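Local coordinates for protein GH5 (Bacteroidetes bacterium AC2a, PDB 4YHE) that probably hydrolyses beta-1,4-glucosidic bonds of cellulose as a family 5 glycoside hydrolase with a TIM-barrel fold, at residues A[25-33]-A[61-69]; A[132-143]-A[188-197]. One frame throughout, in Å; residues are numbered along the deposited sequence.

Both contacts lie in one (beta/alpha)8 barrel and come in series along the chain: contact 1 closes before contact 2 opens. Their centres are about 18 Å apart. Contact 1 joins the loop regions that follow the first two barrel strands, 16-20 and 57-60. Contact 2 is on the outer layer, where helix 129-149 packs on helix 181-199. These two helices precede and follow strand 157-160. The two contacts meet directly, as Ile-68 of contact 1 packs on Glu-138 and Ile-142 of contact 2, with 3.6 Å between Ile-68 CD1 and Ile-142 CD1. The loop after the second strand thus rests on the helix layer.

Contact 1: A[25-33]-A[61-69]; sequences DAHYDGCSY and PVTWMGHIG
Thr-63 OG1 donates a 2.6 Å hydrogen bond to Asp-25 O, and Ser-32 OG donates one of equal length to Thr-63 O. These bonds join two loop regions of the TIM barrel, a beta hairpin (strands 27-28 and 31-32) after the first barrel strand and the loop after strand 57-60. Thr-63 OG1 also accepts a hydrogen bond from His-104 N, so the hydroxyl has two partners.

Deeper in, the Met-65 chain bends at chi3 and brings CE to 3.4 Å from His-27 ND1. That nitrogen is hydrogen-bonded to Ser-114. Pro-61 CG lies 3.6 Å from Asp-25 OD1, whose carboxylate is held by the backbone of Asn-22 and Gln-23.

The solvent side is the hairpin turn at Gly-30, where Gly-66 of the other loop is exposed. Even here the backbones come close, with Gly-66 CA 3.2 Å from Gly-30 O.

The tight part lies around Ser-32. Its OG stands between the backbone N and the carbonyl carbon (chi1 52°) and reaches Thr-63 O from above the carbonyl plane. Ser-32 N donates to Met-65 O at 3.1 Å. The buried His-67 ring belongs to this side too. Glu-77 bonds its ND1, Trp-80 stacks on it, and Cys-31 SG lies obliquely by it. His-67 NE2 donates to Ser-32 O at 2.8 Å, with this oxygen close to the ring plane.

Contact 2: A[132-143]-A[188-197]; sequences NQLIKQELTMIW and EWNQVCVDAI
Helices 132-143 and 188-197 run roughly parallel, with 31° between their N-to-C directions and 8.3 Å between their axes at closest approach. Trp-189 is a knob in a hole formed by Asn-132, Ile-135, Lys-136 and Leu-139. Leu-139 CD1 lies over one face of the indole, and Ile-135 CG2 comes in obliquely, 3.6 Å from Trp-189 CZ2. At the ring edge, Trp-189 NE1 donates to Asn-132 OD1 at 2.8 Å, nearly in line with the amide C=O. The amide plane is turned 47° from the ring.

Asn-132 ND2 in turn donates to Glu-188 OE1 at 3.0 Å, within its own amide plane. Lys-136 is extended beyond CG, which carries NZ to the same oxygen. Lys-136 NZ forms a 2.6 Å salt bridge with Glu-188 OE1, met from above the carboxylate plane, so two donors grip this one oxygen. The charge on Lys-136 would favour an ionised Glu-188.

The two helices are neighbours in the outer layer of the TIM barrel, and Trp-143 and Ile-197 lie on the side that meets its strands. Trp-143 NE1 bonds to Thr-161 O, and its ring meets Phe-159. Ile-197 CD1 makes a CH-pi contact over the six-membered ring, while Cys-193 SG lies obliquely 3.5 Å from Trp-143 CD1.

Val-192 CG1 packs against Thr-140. Thr-140 OG1 donates to Lys-136 O in its own helix. A water donates to both Thr-140 OG1 and Val-192 O, at 2.7 Å from the latter.

Contact 1: A[25-33]-A[61-69]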
ATOM      1  N   ASP A  25      -2.552  11.289   4.870  1.00 15.74           N
ATOM      2  CA  ASP A  25      -1.366  11.477   4.039  1.00 16.17           C
ATOM      3  C   ASP A  25      -1.327  12.826   3.282  1.00 15.92           C
ATOM      4  O   ASP A  25      -0.275  13.193   2.756  1.00 15.64           O
ATOM      5  CB  ASP A  25      -1.220  10.310   3.041  1.00 16.28           C
ATOM      6  CG  ASP A  25      -2.561   9.915   2.359  1.00 17.27           C
ATOM      7  OD1 ASP A  25      -3.609   9.786   3.050  1.00 18.30           O
ATOM      8  OD2 ASP A  25      -2.559   9.684   1.143  1.00 18.36           O
ATOM      9  N   ALA A  26      -2.460  13.526   3.204  1.00 15.76           N
ATOM     10  CA  ALA A  26      -2.601  14.729   2.395  1.00 15.97           C
ATOM     11  C   ALA A  26      -1.785  15.850   3.049  1.00 16.30           C
ATOM     12  O   ALA A  26      -1.738  15.960   4.278  1.00 16.03           O
ATOM     13  CB  ALA A  26      -4.052  15.143   2.330  1.00 16.37           C
ATOM     14  N   HIS A  27      -1.155  16.673   2.233  1.00 17.75           N
ATOM     15  CA  HIS A  27      -0.312  17.725   2.754  1.00 18.08           C
ATOM     16  C   HIS A  27      -0.141  18.832   1.734  1.00 19.53           C
ATOM     17  O   HIS A  27      -0.340  18.647   0.545  1.00 18.96           O
ATOM     18  CB  HIS A  27       1.057  17.174   3.068  1.00 19.09           C
ATOM     19  CG  HIS A  27       1.754  16.629   1.860  1.00 19.91           C
ATOM     20  ND1 HIS A  27       2.672  17.365   1.146  1.00 19.63           N
ATOM     21  CD2 HIS A  27       1.635  15.445   1.215  1.00 19.47           C
ATOM     22  CE1 HIS A  27       3.097  16.655   0.115  1.00 20.34           C
ATOM     23  NE2 HIS A  27       2.482  15.486   0.133  1.00 20.05           N
ATOM     24  N   TYR A  28       0.240  19.993   2.240  1.00 20.91           N
ATOM     25  CA  TYR A  28       0.717  21.070   1.384  1.00 21.48           C
ATOM     26  C   TYR A  28       1.465  22.058   2.254  1.00 22.30           C
ATOM     27  O   TYR A  28       1.243  22.142   3.474  1.00 19.49           O
ATOM     28  CB  TYR A  28      -0.412  21.727   0.590  1.00 21.53           C
ATOM     29  CG  TYR A  28      -1.584  22.225   1.407  1.00 24.03           C
ATOM     30  CD1 TYR A  28      -1.560  23.478   2.035  1.00 27.15           C
ATOM     31  CD2 TYR A  28      -2.720  21.446   1.558  1.00 24.38           C
ATOM     32  CE1 TYR A  28      -2.635  23.942   2.781  1.00 27.40           C
ATOM     33  CE2 TYR A  28      -3.793  21.890   2.293  1.00 26.89           C
ATOM     34  CZ  TYR A  28      -3.757  23.128   2.904  1.00 29.40           C
ATOM     35  OH  TYR A  28      -4.850  23.522   3.618  1.00 32.94           O
ATOM     36  N   ASP A  29       2.420  22.747   1.624  1.00 26.09           N
ATOM     37  CA  ASP A  29       3.255  23.749   2.319  1.00 28.39           C
ATOM     38  C   ASP A  29       3.955  23.161   3.544  1.00 27.40           C
ATOM     39  O   ASP A  29       4.236  23.865   4.501  1.00 27.19           O
ATOM     40  CB  ASP A  29       2.412  24.981   2.705  1.00 30.12           C
ATOM     41  CG  ASP A  29       1.730  25.626   1.499  1.00 31.57           C
ATOM     42  OD1 ASP A  29       2.267  25.554   0.370  1.00 34.64           O
ATOM     43  OD2 ASP A  29       0.637  26.190   1.669  1.00 35.05           O
ATOM     44  N   GLY A  30       4.252  21.863   3.497  1.00 23.10           N
ATOM     45  CA  GLY A  30       5.033  21.214   4.543  1.00 22.31           C
ATOM     46  C   GLY A  30       4.285  20.671   5.744  1.00 21.54           C
ATOM     47  O   GLY A  30       4.901  20.295   6.749  1.00 20.82           O
ATOM     48  N   CYS A  31       2.963  20.606   5.673  1.00 21.96           N
ATOM     49  CA  CYS A  31       2.206  20.073   6.785  1.00 20.96           C
ATOM     50  C   CYS A  31       1.055  19.233   6.269  1.00 19.11           C
ATOM     51  O   CYS A  31       0.375  19.605   5.310  1.00 17.29           O
ATOM     52  CB  CYS A  31       1.666  21.211   7.665  1.00 22.47           C
ATOM     53  SG  CYS A  31       0.892  20.657   9.205  1.00 25.78           S
ATOM     54  N   SER A  32       0.855  18.108   6.922  1.00 18.75           N
ATOM     55  CA  SER A  32      -0.289  17.251   6.610  1.00 19.19           C
ATOM     56  C   SER A  32      -1.522  17.687   7.383  1.00 19.65           C
ATOM     57  O   SER A  32      -1.420  18.234   8.499  1.00 20.97           O
ATOM     58  CB  SER A  32       0.027  15.770   6.858  1.00 17.57           C
ATOM     59  OG  SER A  32       0.534  15.554   8.147  1.00 19.19           O
ATOM     60  N   TYR A  33      -2.678  17.516   6.745  1.00 20.03           N
ATOM     61  CA  TYR A  33      -3.980  17.824   7.335  1.00 22.18           C
ATOM     62  C   TYR A  33      -4.987  16.834   6.730  1.00 19.08           C
ATOM     63  O   TYR A  33      -5.014  16.633   5.496  1.00 19.16           O
ATOM     64  CB  TYR A  33      -4.466  19.257   7.025  1.00 25.42           C
ATOM     65  CG  TYR A  33      -3.417  20.331   6.691  1.00 32.59           C
ATOM     66  CD1 TYR A  33      -2.881  20.435   5.398  1.00 36.46           C
ATOM     67  CD2 TYR A  33      -3.041  21.297   7.632  1.00 36.39           C
ATOM     68  CE1 TYR A  33      -1.965  21.419   5.078  1.00 37.33           C
ATOM     69  CE2 TYR A  33      -2.132  22.302   7.317  1.00 40.51           C
ATOM     70  CZ  TYR A  33      -1.581  22.350   6.030  1.00 42.61           C
ATOM     71  OH  TYR A  33      -0.651  23.328   5.680  1.00 46.83           O
ATOM     72  N   PRO A  61      -2.666   5.494   5.541  1.00 13.44           N
ATOM     73  CA  PRO A  61      -1.330   6.127   5.314  1.00 13.04           C
ATOM     74  C   PRO A  61      -1.291   7.435   6.102  1.00 13.84           C
ATOM     75  O   PRO A  61      -2.311   8.145   6.163  1.00 13.24           O
ATOM     76  CB  PRO A  61      -1.324   6.398   3.805  1.00 13.79           C
ATOM     77  CG  PRO A  61      -2.758   6.339   3.363  1.00 14.02           C
ATOM     78  CD  PRO A  61      -3.514   5.509   4.346  1.00 13.63           C
ATOM     79  N   VAL A  62      -0.140   7.775   6.702  1.00 15.56           N
ATOM     80  CA  VAL A  62      -0.063   8.982   7.487  1.00 14.70           C
ATOM     81  C   VAL A  62       1.185   9.731   7.068  1.00 15.31           C
ATOM     82  O   VAL A  62       2.251   9.144   7.045  1.00 15.26           O
ATOM     83  CB  VAL A  62       0.047   8.664   8.982  1.00 15.55           C
ATOM     84  CG1 VAL A  62       0.203   9.964   9.762  1.00 16.73           C
ATOM     85  CG2 VAL A  62      -1.163   7.848   9.459  1.00 16.06           C
ATOM     86  N   THR A  63       1.030  11.009   6.765  1.00 14.61           N
ATOM     87  CA  THR A  63       2.192  11.870   6.469  1.00 16.29           C
ATOM     88  C   THR A  63       2.464  12.625   7.763  1.00 17.35           C
ATOM     89  O   THR A  63       1.532  13.205   8.334  1.00 17.88           O
ATOM     90  CB  THR A  63       1.871  12.829   5.342  1.00 16.02           C
ATOM     91  OG1 THR A  63       1.718  12.119   4.102  1.00 15.85           O
ATOM     92  CG2 THR A  63       2.996  13.904   5.182  1.00 16.53           C
ATOM     93  N   TRP A  64       3.703  12.607   8.249  1.00 19.12           N
ATOM     94  CA  TRP A  64       4.031  13.138   9.582  1.00 18.83           C
ATOM     95  C   TRP A  64       4.594  14.576   9.519  1.00 20.87           C
ATOM     96  O   TRP A  64       4.436  15.370  10.432  1.00 20.03           O
ATOM     97  CB  TRP A  64       4.939  12.171  10.337  1.00 18.73           C
ATOM     98  CG  TRP A  64       4.304  10.818  10.527  1.00 18.32           C
ATOM     99  CD1 TRP A  64       4.353   9.775   9.633  1.00 18.26           C
ATOM    100  CD2 TRP A  64       3.496  10.349  11.630  1.00 18.41           C
ATOM    101  NE1 TRP A  64       3.646   8.704  10.115  1.00 17.88           N
ATOM    102  CE2 TRP A  64       3.114   9.024  11.333  1.00 17.77           C
ATOM    103  CE3 TRP A  64       3.061  10.918  12.835  1.00 18.38           C
ATOM    104  CZ2 TRP A  64       2.334   8.258  12.196  1.00 19.38           C
ATOM    105  CZ3 TRP A  64       2.290  10.182  13.669  1.00 18.61           C
ATOM    106  CH2 TRP A  64       1.905   8.854  13.345  1.00 19.38           C
ATOM    107  N   MET A  65       5.162  14.893   8.373  1.00 22.52           N
ATOM    108  CA  MET A  65       5.682  16.187   8.033  1.00 24.63           C
ATOM    109  C   MET A  65       4.751  17.312   8.496  1.00 22.93           C
ATOM    110  O   MET A  65       3.565  17.302   8.186  1.00 21.60           O
ATOM    111  CB  MET A  65       5.803  16.153   6.499  1.00 27.50           C
ATOM    112  CG  MET A  65       6.597  17.231   5.848  1.00 28.44           C
ATOM    113  SD  MET A  65       6.637  16.910   4.081  1.00 28.67           S
ATOM    114  CE  MET A  65       4.971  17.392   3.654  1.00 31.18           C
ATOM    115  N   GLY A  66       5.302  18.272   9.250  1.00 23.28           N
ATOM    116  CA  GLY A  66       4.526  19.385   9.833  1.00 23.44           C
ATOM    117  C   GLY A  66       4.157  19.132  11.299  1.00 23.89           C
ATOM    118  O   GLY A  66       3.781  20.067  11.997  1.00 23.89           O
ATOM    119  N   HIS A  67       4.264  17.879  11.757  1.00 20.99           N
ATOM    120  CA  HIS A  67       3.872  17.490  13.114  1.00 21.81           C
ATOM    121  C   HIS A  67       5.026  16.941  13.867  1.00 22.11           C
ATOM    122  O   HIS A  67       4.837  16.308  14.879  1.00 23.01           O
ATOM    123  CB  HIS A  67       2.742  16.450  13.086  1.00 21.77           C
ATOM    124  CG  HIS A  67       1.598  16.867  12.239  1.00 22.66           C
ATOM    125  ND1 HIS A  67       0.699  17.831  12.634  1.00 24.21           N
ATOM    126  CD2 HIS A  67       1.249  16.517  10.983  1.00 23.09           C
ATOM    127  CE1 HIS A  67      -0.169  18.043  11.664  1.00 23.79           C
ATOM    128  NE2 HIS A  67       0.129  17.239  10.660  1.00 24.35           N
ATOM    129  N   ILE A  68       6.234  17.204  13.374  1.00 22.91           N
ATOM    130  CA  ILE A  68       7.438  16.653  13.937  1.00 23.27           C
ATOM    131  C   ILE A  68       8.269  17.827  14.470  1.00 24.86           C
ATOM    132  O   ILE A  68       8.540  18.797  13.746  1.00 24.36           O
ATOM    133  CB  ILE A  68       8.252  15.871  12.878  1.00 22.67           C
ATOM    134  CG1 ILE A  68       7.385  14.790  12.205  1.00 22.97           C
ATOM    135  CG2 ILE A  68       9.457  15.208  13.529  1.00 22.86           C
ATOM    136  CD1 ILE A  68       8.015  14.183  10.974  1.00 23.07           C
ATOM    137  N   GLY A  69       8.673  17.735  15.724  1.00 27.12           N
ATOM    138  CA  GLY A  69       9.470  18.807  16.331  1.00 27.78           C
ATOM    139  C   GLY A  69      10.901  18.797  15.830  1.00 29.92           C
ATOM    140  O   GLY A  69      11.298  17.933  15.037  1.00 27.95           O
TER

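Contact 2: A[132-143]-A[188-197]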
ATOM      1  N   ASN A 132      22.476  10.736   5.751  1.00 27.24           N
ATOM      2  CA  ASN A 132      21.856   9.429   5.966  1.00 27.48           C
ATOM      3  C   ASN A 132      21.714   9.115   7.462  1.00 26.94           C
ATOM      4  O   ASN A 132      20.660   8.646   7.923  1.00 22.85           O
ATOM      5  CB  ASN A 132      22.682   8.346   5.241  1.00 27.89           C
ATOM      6  CG  ASN A 132      21.964   7.009   5.159  1.00 28.39           C
ATOM      7  OD1 ASN A 132      20.744   6.939   5.245  1.00 26.39           O
ATOM      8  ND2 ASN A 132      22.729   5.940   4.987  1.00 28.95           N
ATOM      9  N   GLN A 133      22.774   9.383   8.215  1.00 26.93           N
ATOM     10  CA  GLN A 133      22.754   9.271   9.674  1.00 30.39           C
ATOM     11  C   GLN A 133      21.645  10.105  10.328  1.00 28.81           C
ATOM     12  O   GLN A 133      20.999   9.630  11.254  1.00 29.34           O
ATOM     13  CB  GLN A 133      24.123   9.681  10.278  1.00 35.39           C
ATOM     14  CG  GLN A 133      25.148   8.545  10.342  1.00 40.29           C
ATOM     15  CD  GLN A 133      26.617   9.002  10.409  1.00 47.97           C
ATOM     16  OE1 GLN A 133      26.935  10.179  10.658  1.00 52.57           O
ATOM     17  NE2 GLN A 133      27.524   8.056  10.179  1.00 50.11           N
ATOM     18  N   LEU A 134      21.461  11.343   9.878  1.00 28.61           N
ATOM     19  CA  LEU A 134      20.407  12.224  10.413  1.00 29.78           C
ATOM     20  C   LEU A 134      19.009  11.685  10.128  1.00 27.76           C
ATOM     21  O   LEU A 134      18.126  11.729  10.992  1.00 26.67           O
ATOM     22  CB  LEU A 134      20.485  13.621   9.785  1.00 34.33           C
ATOM     23  CG  LEU A 134      21.573  14.609  10.211  1.00 38.63           C
ATOM     24  CD1 LEU A 134      21.406  15.900   9.415  1.00 41.32           C
ATOM     25  CD2 LEU A 134      21.502  14.888  11.701  1.00 40.28           C
ATOM     26  N   ILE A 135      18.815  11.218   8.895  1.00 25.86           N
ATOM     27  CA  ILE A 135      17.511  10.719   8.464  1.00 25.74           C
ATOM     28  C   ILE A 135      17.209   9.481   9.312  1.00 25.50           C
ATOM     29  O   ILE A 135      16.085   9.294   9.793  1.00 25.07           O
ATOM     30  CB  ILE A 135      17.509  10.435   6.944  1.00 25.33           C
ATOM     31  CG1 ILE A 135      17.465  11.759   6.189  1.00 24.79           C
ATOM     32  CG2 ILE A 135      16.345   9.528   6.540  1.00 23.60           C
ATOM     33  CD1 ILE A 135      17.850  11.668   4.735  1.00 25.74           C
ATOM     34  N   LYS A 136      18.229   8.660   9.544  1.00 24.85           N
ATOM     35  CA  LYS A 136      18.046   7.461  10.345  1.00 25.15           C
ATOM     36  C   LYS A 136      17.684   7.737  11.800  1.00 25.67           C
ATOM     37  O   LYS A 136      16.908   6.984  12.415  1.00 23.67           O
ATOM     38  CB  LYS A 136      19.287   6.581  10.277  1.00 25.16           C
ATOM     39  CG  LYS A 136      19.401   5.766   9.008  1.00 25.67           C
ATOM     40  CD  LYS A 136      20.775   5.091   8.956  1.00 26.38           C
ATOM     41  CE  LYS A 136      21.034   4.438   7.629  1.00 27.37           C
ATOM     42  NZ  LYS A 136      22.401   3.841   7.556  1.00 28.44           N
ATOM     43  N   GLN A 137      18.265   8.797  12.357  1.00 26.70           N
ATOM     44  CA  GLN A 137      17.950   9.225  13.734  1.00 27.31           C
ATOM     45  C   GLN A 137      16.486   9.677  13.835  1.00 26.55           C
ATOM     46  O   GLN A 137      15.795   9.319  14.796  1.00 26.38           O
ATOM     47  CB  GLN A 137      18.872  10.377  14.173  1.00 30.59           C
ATOM     48  CG  GLN A 137      20.300   9.951  14.479  1.00 34.36           C
ATOM     49  CD  GLN A 137      21.272  11.118  14.719  1.00 37.72           C
ATOM     50  OE1 GLN A 137      21.134  12.202  14.165  1.00 39.91           O
ATOM     51  NE2 GLN A 137      22.288  10.868  15.530  1.00 43.47           N
ATOM     52  N   GLU A 138      16.027  10.448  12.835  1.00 25.71           N
ATOM     53  CA  GLU A 138      14.619  10.910  12.777  1.00 24.71           C
ATOM     54  C   GLU A 138      13.666   9.711  12.657  1.00 24.16           C
ATOM     55  O   GLU A 138      12.682   9.613  13.405  1.00 21.39           O
ATOM     56  CB  GLU A 138      14.418  11.958  11.672  1.00 24.24           C
ATOM     57  CG  GLU A 138      13.018  12.565  11.631  1.00 23.34           C
ATOM     58  CD  GLU A 138      12.893  13.889  10.879  1.00 23.96           C
ATOM     59  OE1 GLU A 138      13.905  14.466  10.361  1.00 22.68           O
ATOM     60  OE2 GLU A 138      11.738  14.389  10.833  1.00 24.15           O
ATOM     61  N   LEU A 139      14.012   8.761  11.783  1.00 23.56           N
ATOM     62  CA  LEU A 139      13.226   7.530  11.614  1.00 21.91           C
ATOM     63  C   LEU A 139      13.118   6.755  12.911  1.00 21.89           C
ATOM     64  O   LEU A 139      12.044   6.282  13.284  1.00 20.35           O
ATOM     65  CB  LEU A 139      13.826   6.631  10.497  1.00 22.58           C
ATOM     66  CG  LEU A 139      13.522   6.999   9.031  1.00 20.47           C
ATOM     67  CD1 LEU A 139      14.366   6.161   8.094  1.00 19.81           C
ATOM     68  CD2 LEU A 139      12.037   6.819   8.693  1.00 21.19           C
ATOM     69  N   THR A 140      14.241   6.619  13.604  1.00 22.36           N
ATOM     70  CA  THR A 140      14.255   5.959  14.887  1.00 21.89           C
ATOM     71  C   THR A 140      13.356   6.675  15.917  1.00 22.48           C
ATOM     72  O   THR A 140      12.524   6.039  16.576  1.00 18.22           O
ATOM     73  CB  THR A 140      15.704   5.817  15.423  1.00 24.22           C
ATOM     74  OG1 THR A 140      16.499   5.073  14.473  1.00 25.58           O
ATOM     75  CG2 THR A 140      15.715   5.125  16.747  1.00 23.36           C
ATOM     76  N   MET A 141      13.510   7.989  16.057  1.00 22.17           N
ATOM     77  CA  MET A 141      12.682   8.728  17.026  1.00 25.55           C
ATOM     78  C   MET A 141      11.181   8.653  16.709  1.00 25.17           C
ATOM     79  O   MET A 141      10.330   8.537  17.616  1.00 25.05           O
ATOM     80  CB  MET A 141      13.146  10.188  17.078  1.00 27.20           C
ATOM     81  CG  MET A 141      14.554  10.360  17.654  1.00 30.19           C
ATOM     82  SD  MET A 141      14.727   9.705  19.340  1.00 34.70           S
ATOM     83  CE  MET A 141      15.223   8.003  19.173  1.00 38.08           C
ATOM     84  N   ILE A 142      10.853   8.692  15.416  1.00 22.79           N
ATOM     85  CA  ILE A 142       9.477   8.640  15.010  1.00 22.60           C
ATOM     86  C   ILE A 142       8.872   7.279  15.290  1.00 21.10           C
ATOM     87  O   ILE A 142       7.824   7.180  15.958  1.00 21.20           O
ATOM     88  CB  ILE A 142       9.288   9.053  13.530  1.00 23.33           C
ATOM     89  CG1 ILE A 142       9.565  10.546  13.386  1.00 24.91           C
ATOM     90  CG2 ILE A 142       7.865   8.721  13.074  1.00 24.10           C
ATOM     91  CD1 ILE A 142       9.484  11.036  11.963  1.00 25.18           C
ATOM     92  N   TRP A 143       9.519   6.221  14.822  1.00 20.56           N
ATOM     93  CA  TRP A 143       8.996   4.890  15.055  1.00 19.26           C
ATOM     94  C   TRP A 143       8.976   4.490  16.545  1.00 21.14           C
ATOM     95  O   TRP A 143       8.096   3.751  16.986  1.00 19.61           O
ATOM     96  CB  TRP A 143       9.710   3.843  14.169  1.00 20.00           C
ATOM     97  CG  TRP A 143       9.058   3.740  12.818  1.00 19.08           C
ATOM     98  CD1 TRP A 143       9.621   4.019  11.599  1.00 17.81           C
ATOM     99  CD2 TRP A 143       7.712   3.350  12.553  1.00 18.29           C
ATOM    100  NE1 TRP A 143       8.736   3.784  10.609  1.00 18.26           N
ATOM    101  CE2 TRP A 143       7.534   3.412  11.151  1.00 18.28           C
ATOM    102  CE3 TRP A 143       6.629   2.983  13.361  1.00 18.73           C
ATOM    103  CZ2 TRP A 143       6.316   3.131  10.534  1.00 18.71           C
ATOM    104  CZ3 TRP A 143       5.415   2.654  12.744  1.00 18.96           C
ATOM    105  CH2 TRP A 143       5.268   2.737  11.334  1.00 18.51           C
ATOM    106  N   GLU A 188      19.105  -0.208   4.514  1.00 18.79           N
ATOM    107  CA  GLU A 188      19.491   0.320   5.809  1.00 19.90           C
ATOM    108  C   GLU A 188      18.329   1.029   6.549  1.00 20.15           C
ATOM    109  O   GLU A 188      18.183   0.894   7.779  1.00 22.31           O
ATOM    110  CB  GLU A 188      20.635   1.320   5.656  1.00 19.94           C
ATOM    111  CG  GLU A 188      21.910   0.711   5.105  1.00 21.35           C
ATOM    112  CD  GLU A 188      22.960   1.766   4.774  1.00 23.36           C
ATOM    113  OE1 GLU A 188      22.798   2.927   5.163  1.00 23.94           O
ATOM    114  OE2 GLU A 188      23.939   1.429   4.103  1.00 26.93           O
ATOM    115  N   TRP A 189      17.550   1.815   5.813  1.00 18.95           N
ATOM    116  CA  TRP A 189      16.415   2.517   6.408  1.00 18.24           C
ATOM    117  C   TRP A 189      15.418   1.511   6.967  1.00 17.56           C
ATOM    118  O   TRP A 189      14.915   1.683   8.063  1.00 18.61           O
ATOM    119  CB  TRP A 189      15.727   3.400   5.392  1.00 17.32           C
ATOM    120  CG  TRP A 189      16.490   4.683   5.050  1.00 17.35           C
ATOM    121  CD1 TRP A 189      17.736   5.056   5.475  1.00 17.16           C
ATOM    122  CD2 TRP A 189      16.037   5.709   4.172  1.00 18.23           C
ATOM    123  NE1 TRP A 189      18.065   6.276   4.946  1.00 18.03           N
ATOM    124  CE2 TRP A 189      17.055   6.699   4.123  1.00 17.82           C
ATOM    125  CE3 TRP A 189      14.872   5.895   3.409  1.00 17.97           C
ATOM    126  CZ2 TRP A 189      16.927   7.855   3.372  1.00 18.38           C
ATOM    127  CZ3 TRP A 189      14.755   7.040   2.625  1.00 18.49           C
ATOM    128  CH2 TRP A 189      15.787   8.030   2.635  1.00 18.67           C
ATOM    129  N   ASN A 190      15.111   0.467   6.219  1.00 17.77           N
ATOM    130  CA  ASN A 190      14.168  -0.537   6.733  1.00 17.09           C
ATOM    131  C   ASN A 190      14.717  -1.211   7.989  1.00 18.06           C
ATOM    132  O   ASN A 190      13.957  -1.481   8.931  1.00 17.04           O
ATOM    133  CB  ASN A 190      13.790  -1.602   5.703  1.00 17.20           C
ATOM    134  CG  ASN A 190      12.726  -1.138   4.701  1.00 17.54           C
ATOM    135  OD1 ASN A 190      11.874  -0.283   4.987  1.00 17.70           O
ATOM    136  ND2 ASN A 190      12.790  -1.703   3.500  1.00 16.14           N
ATOM    137  N   GLN A 191      16.029  -1.480   8.024  1.00 18.63           N
ATOM    138  CA  GLN A 191      16.630  -2.086   9.225  1.00 19.80           C
ATOM    139  C   GLN A 191      16.450  -1.180  10.448  1.00 20.52           C
ATOM    140  O   GLN A 191      16.037  -1.633  11.517  1.00 20.72           O
ATOM    141  CB  GLN A 191      18.114  -2.377   9.003  1.00 20.96           C
ATOM    142  CG  GLN A 191      18.805  -3.127  10.133  1.00 22.59           C
ATOM    143  CD  GLN A 191      18.262  -4.515  10.311  1.00 22.40           C
ATOM    144  OE1 GLN A 191      18.436  -5.367   9.448  1.00 23.16           O
ATOM    145  NE2 GLN A 191      17.598  -4.757  11.425  1.00 22.98           N
ATOM    146  N   VAL A 192      16.764   0.093  10.268  1.00 21.59           N
ATOM    147  CA  VAL A 192      16.619   1.100  11.318  1.00 23.46           C
ATOM    148  C   VAL A 192      15.162   1.216  11.824  1.00 23.49           C
ATOM    149  O   VAL A 192      14.931   1.282  13.027  1.00 23.25           O
ATOM    150  CB  VAL A 192      17.190   2.437  10.810  1.00 25.52           C
ATOM    151  CG1 VAL A 192      16.650   3.636  11.568  1.00 26.56           C
ATOM    152  CG2 VAL A 192      18.723   2.388  10.897  1.00 27.25           C
ATOM    153  N   CYS A 193      14.186   1.160  10.914  1.00 20.71           N
ATOM    154  CA  CYS A 193      12.782   1.214  11.312  1.00 20.09           C
ATOM    155  C   CYS A 193      12.397  -0.010  12.129  1.00 20.68           C
ATOM    156  O   CYS A 193      11.775   0.132  13.178  1.00 19.30           O
ATOM    157  CB  CYS A 193      11.848   1.401  10.096  1.00 19.14           C
ATOM    158  SG  CYS A 193      12.094   2.996   9.283  1.00 19.48           S
ATOM    159  N   VAL A 194      12.768  -1.201  11.651  1.00 20.73           N
ATOM    160  CA  VAL A 194      12.497  -2.439  12.375  1.00 21.17           C
ATOM    161  C   VAL A 194      13.156  -2.393  13.788  1.00 22.39           C
ATOM    162  O   VAL A 194      12.510  -2.704  14.782  1.00 24.43           O
ATOM    163  CB  VAL A 194      12.987  -3.677  11.576  1.00 21.65           C
ATOM    164  CG1 VAL A 194      12.910  -4.944  12.418  1.00 21.01           C
ATOM    165  CG2 VAL A 194      12.166  -3.848  10.301  1.00 21.83           C
ATOM    166  N   ASP A 195      14.410  -1.972  13.862  1.00 22.88           N
ATOM    167  CA  ASP A 195      15.112  -1.872  15.136  1.00 24.17           C
ATOM    168  C   ASP A 195      14.286  -1.001  16.113  1.00 23.91           C
ATOM    169  O   ASP A 195      13.971  -1.422  17.231  1.00 22.61           O
ATOM    170  CB  ASP A 195      16.505  -1.254  14.943  1.00 24.05           C
ATOM    171  CG  ASP A 195      17.502  -2.194  14.220  1.00 25.25           C
ATOM    172  OD1 ASP A 195      17.232  -3.408  14.013  1.00 24.09           O
ATOM    173  OD2 ASP A 195      18.563  -1.673  13.848  1.00 24.76           O
ATOM    174  N   ALA A 196      13.920   0.195  15.658  1.00 23.41           N
ATOM    175  CA  ALA A 196      13.123   1.153  16.451  1.00 22.73           C
ATOM    176  C   ALA A 196      11.798   0.570  16.950  1.00 23.35           C
ATOM    177  O   ALA A 196      11.444   0.717  18.131  1.00 22.81           O
ATOM    178  CB  ALA A 196      12.867   2.419  15.656  1.00 22.23           C
ATOM    179  N   ILE A 197      11.078  -0.093  16.065  1.00 21.92           N
ATOM    180  CA  ILE A 197       9.796  -0.689  16.411  1.00 22.92           C
ATOM    181  C   ILE A 197       9.963  -1.751  17.498  1.00 24.90           C
ATOM    182  O   ILE A 197       9.230  -1.770  18.506  1.00 23.54           O
ATOM    183  CB  ILE A 197       9.095  -1.244  15.165  1.00 22.66           C
ATOM    184  CG1 ILE A 197       8.699  -0.063  14.251  1.00 23.24           C
ATOM    185  CG2 ILE A 197       7.866  -2.061  15.534  1.00 22.73           C
ATOM    186  CD1 ILE A 197       8.333  -0.434  12.814  1.00 23.22           C
TER
HETATM  187  O   HOH W   1      16.576   2.262  14.964  1.00 29.29           O